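Side-chain contacts in DNA-binding protein (Silicibacter pomeroyi, PDB 3EUS), which probably binds DNA through a small all-helical domain of the Cro/C1 (XRE) helix-turn-helix type: residues 7-10 with 11-14; 19-22 with 23-27; 72-75 with 76-80. All blocks are in the same frame, centred on the assembly; numbering follows the deposited sequence.

Interaction 1: 7-10 with 11-14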
loop_
_atom_site.group_PDB
_atom_site.type_symbol
_atom_site.label_atom_id
_atom_site.label_comp_id
_atom_site.label_asym_id
_atom_site.label_seq_id
_atom_site.Cartn_x
_atom_site.Cartn_y
_atom_site.Cartn_z
ATOM N N LEU A 7 -9.340 4.601 10.410
ATOM C CA LEU A 7 -7.892 4.458 10.317
ATOM C C LEU A 7 -7.326 4.194 11.695
ATOM O O LEU A 7 -6.234 4.643 12.011
ATOM C CB LEU A 7 -7.313 5.743 9.732
ATOM C CG LEU A 7 -7.846 6.194 8.355
ATOM C CD1 LEU A 7 -7.272 7.531 8.007
ATOM C CD2 LEU A 7 -7.526 5.195 7.261
ATOM N N ARG A 8 -8.085 3.475 12.519
ATOM C CA ARG A 8 -7.729 3.247 13.936
ATOM C C ARG A 8 -7.172 1.861 14.216
ATOM O O ARG A 8 -6.911 1.535 15.357
ATOM C CB ARG A 8 -8.929 3.408 14.889
ATOM C CG ARG A 8 -9.995 4.370 14.521
ATOM C CD ARG A 8 -10.347 5.278 15.731
ATOM N NE ARG A 8 -9.323 6.325 15.846
ATOM C CZ ARG A 8 -9.401 7.421 16.603
ATOM N NH1 ARG A 8 -8.382 8.283 16.601
ATOM N NH2 ARG A 8 -10.466 7.656 17.367
ATOM N N THR A 9 -7.017 1.009 13.211
ATOM C CA THR A 9 -6.558 -0.339 13.512
ATOM C C THR A 9 -5.061 -0.265 13.817
ATOM O O THR A 9 -4.373 0.688 13.381
ATOM C CB THR A 9 -6.747 -1.253 12.299
ATOM O OG1 THR A 9 -5.850 -0.820 11.281
ATOM C CG2 THR A 9 -8.173 -1.161 11.790
ATOM N N PRO A 10 -4.551 -1.254 14.521
ATOM C CA PRO A 10 -3.133 -1.399 14.754
ATOM C C PRO A 10 -2.314 -1.283 13.488
ATOM O O PRO A 10 -1.199 -0.734 13.517
ATOM C CB PRO A 10 -3.012 -2.826 15.294
ATOM C CG PRO A 10 -4.304 -3.083 15.911
ATOM C CD PRO A 10 -5.322 -2.298 15.226
ATOM N N GLU A 11 -2.847 -1.807 12.375
ATOM C CA GLU A 11 -2.103 -1.775 11.119
ATOM C C GLU A 11 -1.944 -0.352 10.550
ATOM O O GLU A 11 -0.884 0.022 10.063
ATOM C CB GLU A 11 -2.756 -2.695 10.097
ATOM C CG GLU A 11 -2.659 -4.138 10.481
ATOM C CD GLU A 11 -3.809 -4.666 11.329
ATOM O OE1 GLU A 11 -4.551 -3.928 12.034
ATOM O OE2 GLU A 11 -3.931 -5.901 11.307
ATOM N N HIS A 12 -2.994 0.440 10.635
ATOM C CA HIS A 12 -2.932 1.842 10.185
ATOM C C HIS A 12 -1.992 2.658 11.036
ATOM O O HIS A 12 -1.219 3.476 10.522
ATOM C CB HIS A 12 -4.282 2.503 10.329
ATOM C CG HIS A 12 -5.285 1.953 9.400
ATOM N ND1 HIS A 12 -6.181 0.975 9.781
ATOM C CD2 HIS A 12 -5.525 2.213 8.096
ATOM C CE1 HIS A 12 -6.931 0.653 8.737
ATOM N NE2 HIS A 12 -6.550 1.387 7.705
ATOM N N VAL A 13 -2.084 2.454 12.336
ATOM C CA VAL A 13 -1.236 3.196 13.267
ATOM C C VAL A 13 0.245 2.867 12.964
ATOM O O VAL A 13 1.095 3.740 12.838
ATOM C CB VAL A 13 -1.645 2.855 14.715
ATOM C CG1 VAL A 13 -0.532 3.142 15.721
ATOM C CG2 VAL A 13 -2.915 3.574 15.090
ATOM N N TYR A 14 0.529 1.591 12.771
ATOM C CA TYR A 14 1.899 1.151 12.373
ATOM C C TYR A 14 2.335 1.733 11.032
ATOM O O TYR A 14 3.435 2.227 10.892
ATOM C CB TYR A 14 1.971 -0.365 12.344
ATOM C CG TYR A 14 3.252 -0.906 11.810
ATOM C CD1 TYR A 14 4.405 -0.914 12.594
ATOM C CD2 TYR A 14 3.329 -1.411 10.539
ATOM C CE1 TYR A 14 5.587 -1.402 12.106
ATOM C CE2 TYR A 14 4.501 -1.872 10.045
ATOM C CZ TYR A 14 5.614 -1.887 10.834
ATOM O OH TYR A 14 6.791 -2.364 10.339
HETATM O O HOH W 1 -6.332 -3.299 9.759
#
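The imidazole of His12 has Leu7 over one face and Thr9 at its edge. Leu7 CA sits above the ring, displaced toward the rim and 3.9 Å from the centroid of the His12 ring, a CH-pi contact. The leucine side chain crosses the histidine at about a right angle and brings Leu7 CD2 to within 3.7 Å of His12 CD2. At the edge, close to the ring plane, Thr9 OG1 meets His12 ND1 in a hydrogen bond whose modelled length of 2.4 Å is doubtfully short and whose donor is not settled. With CG beside its own backbone N (chi1 -68°), His12 carries its ring back over the residues that precede the helix. The same Thr9 OG1 accepts His12 N at 3.2 Å, nearly straight at 165°, so backbone and ring of one residue converge on one hydroxyl. A water 2.9 Å from Thr9 OG1 also reaches Glu11 OE1, though weakly. Behind these side chains, Val13 N bonds to Thr9 O and Tyr14 N to Pro10 O. His12 also packs on Asp55 of the second subunit. This is a threonine N-cap, with proline as the first residue of helix 10-25.

Interaction 2: 19-22 with 23-27; sequences LRQA and RLDAG
A Schellman motif closes helix 10-25, inside the helix-turn-helix region: Gly27 leaves the helix with positive phi (78°), and Gly27 N reaches back to Leu24 O at 3.1 Å. Ahead of it the i to i+4 backbone bonds weaken at the last one. Leu24 N meets Arg20 O at 2.9 Å in a nearly straight bond (170°), and Asp25 N donates to Gln21 O, whereas the bond from Ala26 N to Ala22 O is weak. On the surface Gln21 bends at its second torsion and passes across Leu24 and Asp25, with its amide turned 54° from the Asp25 carboxylate. Cutting Gln21 back to an alanine here removes the chain lying across Asp25 and is likely to uncover part of Leu24. On another side of the helix, Arg23 turns into the fold, where NE forms a salt bridge with Glu48 and NH1 bonds to Leu28 O; Leu33 and Val44 pack on the same side chain. Arg20 crosses it obliquely but keeps its charge apart, with Arg20 NE 5.8 Å from Arg23 NH2. The aliphatic part of Arg20 runs alongside Leu24, Arg20 CG lying 3.8 Å from Leu24 CD1. Arg20 CG also comes to 3.7 Å from Arg23 NH2.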
loop_
_atom_site.group_PDB
_atom_site.type_symbol
_atom_site.label_atom_id
_atom_site.label_comp_id
_atom_site.label_asym_id
_atom_site.label_seq_id
_atom_site.Cartn_x
_atom_site.Cartn_y
_atom_site.Cartn_z
ATOM N N LEU A 19 5.518 5.556 7.799
ATOM C CA LEU A 19 5.528 6.641 6.785
ATOM C C LEU A 19 6.268 7.836 7.344
ATOM O O LEU A 19 7.160 8.444 6.698
ATOM C CB LEU A 19 4.132 7.000 6.424
ATOM C CG LEU A 19 3.420 6.002 5.522
ATOM C CD1 LEU A 19 1.963 6.452 5.384
ATOM C CD2 LEU A 19 4.148 5.930 4.200
ATOM N N ARG A 20 5.931 8.178 8.573
ATOM C CA ARG A 20 6.568 9.326 9.215
ATOM C C ARG A 20 8.050 9.054 9.431
ATOM O O ARG A 20 8.880 9.943 9.236
ATOM C CB ARG A 20 5.871 9.689 10.564
ATOM C CG ARG A 20 6.572 10.775 11.347
ATOM C CD ARG A 20 5.881 11.100 12.730
ATOM N NE ARG A 20 5.413 9.890 13.426
ATOM C CZ ARG A 20 4.124 9.501 13.469
ATOM N NH1 ARG A 20 3.148 10.277 12.952
ATOM N NH2 ARG A 20 3.781 8.389 14.124
ATOM N N GLN A 21 8.398 7.862 9.911
ATOM C CA GLN A 21 9.795 7.585 10.219
ATOM C C GLN A 21 10.654 7.546 8.937
ATOM O O GLN A 21 11.795 8.038 8.948
ATOM C CB GLN A 21 9.927 6.294 11.051
ATOM C CG GLN A 21 11.041 6.316 12.158
ATOM C CD GLN A 21 11.077 7.568 13.031
ATOM O OE1 GLN A 21 10.127 7.873 13.792
ATOM N NE2 GLN A 21 12.190 8.308 12.942
ATOM N N ALA A 22 10.085 7.048 7.824
ATOM C CA ALA A 22 10.771 7.156 6.537
ATOM C C ALA A 22 11.100 8.618 6.203
ATOM O O ALA A 22 12.211 8.940 5.754
ATOM C CB ALA A 22 9.971 6.445 5.379
ATOM N N ARG A 23 10.144 9.520 6.405
ATOM C CA ARG A 23 10.351 10.911 6.081
ATOM C C ARG A 23 11.421 11.514 6.962
ATOM O O ARG A 23 12.293 12.208 6.480
ATOM C CB ARG A 23 9.066 11.710 6.261
ATOM C CG ARG A 23 9.198 13.209 6.099
ATOM C CD ARG A 23 7.903 13.894 6.207
ATOM N NE ARG A 23 7.295 13.712 7.533
ATOM C CZ ARG A 23 7.694 14.324 8.666
ATOM N NH1 ARG A 23 8.712 15.166 8.694
ATOM N NH2 ARG A 23 7.054 14.075 9.791
ATOM N N LEU A 24 11.281 11.291 8.266
ATOM C CA LEU A 24 12.203 11.826 9.264
ATOM C C LEU A 24 13.580 11.227 9.040
ATOM O O LEU A 24 14.574 11.962 9.155
ATOM C CB LEU A 24 11.739 11.484 10.686
ATOM C CG LEU A 24 10.487 12.200 11.210
ATOM C CD1 LEU A 24 10.031 11.629 12.551
ATOM C CD2 LEU A 24 10.713 13.691 11.297
ATOM N N ASP A 25 13.642 9.926 8.713
ATOM C CA ASP A 25 14.946 9.279 8.369
ATOM C C ASP A 25 15.653 9.864 7.131
ATOM O O ASP A 25 16.886 9.827 7.065
ATOM C CB ASP A 25 14.814 7.770 8.181
ATOM C CG ASP A 25 14.527 7.012 9.497
ATOM O OD1 ASP A 25 14.604 7.642 10.569
ATOM O OD2 ASP A 25 14.186 5.789 9.421
ATOM N N ALA A 26 14.891 10.435 6.196
ATOM C CA ALA A 26 15.443 11.088 5.000
ATOM C C ALA A 26 15.773 12.543 5.241
ATOM O O ALA A 26 16.286 13.228 4.355
ATOM C CB ALA A 26 14.424 10.967 3.797
ATOM N N GLY A 27 15.446 13.043 6.425
ATOM C CA GLY A 27 15.778 14.392 6.795
ATOM C C GLY A 27 14.873 15.425 6.183
ATOM O O GLY A 27 15.335 16.539 5.913
#

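Interaction 3: 72-75 with 76-80; sequences VSEI and VATIA
Thr78 turns its hydroxyl to the side of its own backbone N (chi1 -57°), and this torsion brings OG1 to the Glu74 carbonyl that Thr78 N already bonds. Ile79 makes a similar turn, CG1 standing beside its backbone N (chi1 -69°), which folds its chain back along the helix toward Ile75.

Thr78 OG1 donates to Glu74 O at 2.7 Å and Thr78 N to the same Glu74 O at 3.0 Å. The two donors come from opposite faces of the carbonyl plane, so a single oxygen is gripped from both sides by one residue. The Glu74 carboxylate is engaged elsewhere: its OE1 forms a salt bridge with Arg18 on helix 10-25. One residue along, Ile75 and Ile79 lie side by side and point the same way, with Ile75 CG2 3.9 Å from Ile79 CD1; Ile79 CD1 also rests 3.5 Å from Ile75 O. Val72 and Val76 meet more loosely, CG1 of Val72 standing 4.2 Å from CG2 of Val76, while Val76 CG2 comes to 3.3 Å from Val72 O.

The apolar residues look into two interfaces. Ile75 packs on Met63 of helix 56-65, whereas Val76 and Ile79 also touch Ala60 of the second subunit, and Val72 meets Val76 of that subunit. In chemical terms, the buried threonine hydroxyl donates within its own helix, to a carbonyl that keeps its regular backbone bond as well. Separately, the valines and isoleucines give the helix an apolar surface that packs within the chain and on the second subunit.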
loop_
_atom_site.group_PDB
_atom_site.type_symbol
_atom_site.label_atom_id
_atom_site.label_comp_id
_atom_site.label_asym_id
_atom_site.label_seq_id
_atom_site.Cartn_x
_atom_site.Cartn_y
_atom_site.Cartn_z
ATOM N N VAL A 72 10.327 -1.303 2.144
ATOM C CA VAL A 72 8.950 -1.581 1.714
ATOM C C VAL A 72 8.551 -3.036 2.104
ATOM O O VAL A 72 7.490 -3.267 2.676
ATOM C CB VAL A 72 8.754 -1.275 0.197
ATOM C CG1 VAL A 72 7.461 -1.909 -0.355
ATOM C CG2 VAL A 72 8.643 0.335 -0.061
ATOM N N SER A 73 9.419 -4.012 1.784
ATOM C CA SER A 73 9.066 -5.416 2.015
ATOM C C SER A 73 8.787 -5.653 3.520
ATOM O O SER A 73 7.840 -6.327 3.894
ATOM C CB SER A 73 10.173 -6.332 1.466
ATOM O OG SER A 73 9.846 -7.636 1.744
ATOM N N GLU A 74 9.626 -5.095 4.372
ATOM C CA GLU A 74 9.480 -5.219 5.818
ATOM C C GLU A 74 8.174 -4.597 6.320
ATOM O O GLU A 74 7.500 -5.211 7.105
ATOM C CB GLU A 74 10.634 -4.528 6.471
ATOM C CG GLU A 74 10.809 -4.637 8.001
ATOM C CD GLU A 74 11.983 -3.717 8.448
ATOM O OE1 GLU A 74 11.754 -2.527 8.818
ATOM O OE2 GLU A 74 13.142 -4.168 8.378
ATOM N N ILE A 75 7.889 -3.384 5.883
ATOM C CA ILE A 75 6.633 -2.663 6.256
ATOM C C ILE A 75 5.390 -3.524 5.901
ATOM O O ILE A 75 4.551 -3.823 6.756
ATOM C CB ILE A 75 6.581 -1.301 5.593
ATOM C CG1 ILE A 75 7.726 -0.398 6.146
ATOM C CG2 ILE A 75 5.156 -0.654 5.789
ATOM C CD1 ILE A 75 7.931 0.892 5.388
ATOM N N VAL A 76 5.350 -4.006 4.662
ATOM C CA VAL A 76 4.189 -4.714 4.139
ATOM C C VAL A 76 4.060 -6.092 4.800
ATOM O O VAL A 76 2.982 -6.474 5.228
ATOM C CB VAL A 76 4.278 -4.818 2.583
ATOM C CG1 VAL A 76 3.205 -5.828 2.025
ATOM C CG2 VAL A 76 4.264 -3.467 1.885
ATOM N N ALA A 77 5.182 -6.807 4.998
ATOM C CA ALA A 77 5.132 -8.094 5.681
ATOM C C ALA A 77 4.677 -7.943 7.130
ATOM O O ALA A 77 3.968 -8.805 7.647
ATOM C CB ALA A 77 6.542 -8.804 5.651
ATOM N N THR A 78 5.156 -6.885 7.793
ATOM C CA THR A 78 4.794 -6.647 9.214
ATOM C C THR A 78 3.300 -6.355 9.315
ATOM O O THR A 78 2.586 -6.921 10.202
ATOM C CB THR A 78 5.685 -5.534 9.838
ATOM O OG1 THR A 78 7.050 -5.921 9.710
ATOM C CG2 THR A 78 5.417 -5.357 11.338
ATOM N N ILE A 79 2.800 -5.510 8.405
ATOM C CA ILE A 79 1.356 -5.248 8.351
ATOM C C ILE A 79 0.603 -6.550 8.151
ATOM O O ILE A 79 -0.362 -6.808 8.913
ATOM C CB ILE A 79 0.963 -4.209 7.285
ATOM C CG1 ILE A 79 1.473 -2.805 7.678
ATOM C CG2 ILE A 79 -0.566 -4.231 7.071
ATOM C CD1 ILE A 79 1.589 -1.917 6.555
ATOM N N ALA A 80 1.070 -7.403 7.213
ATOM C CA ALA A 80 0.386 -8.648 6.813
ATOM C C ALA A 80 0.229 -9.661 7.947
ATOM O O ALA A 80 -0.822 -10.319 8.068
ATOM C CB ALA A 80 1.063 -9.328 5.554
#

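How the interactions relate
Interactions 1 and 2 lie in series along helix 10-25, the first spanning the loop before it and its first turn, the second at its end, with centres about 18 Å apart and no touch. Interaction 3 comes last along the chain, on helix 72-81, its centre about 13 Å from that of interaction 1 and about 16 Å from that of interaction 2. It packs against interaction 1, with Tyr14 OH 3.4 Å from Thr78 CB. The first and last contacts meet the second subunit, whereas interaction 2 faces helices 30-36, 41-48 and 56-65 of its own chain. Helix 10-25 thus runs from a part that meets the second subunit to one packed within its own chain.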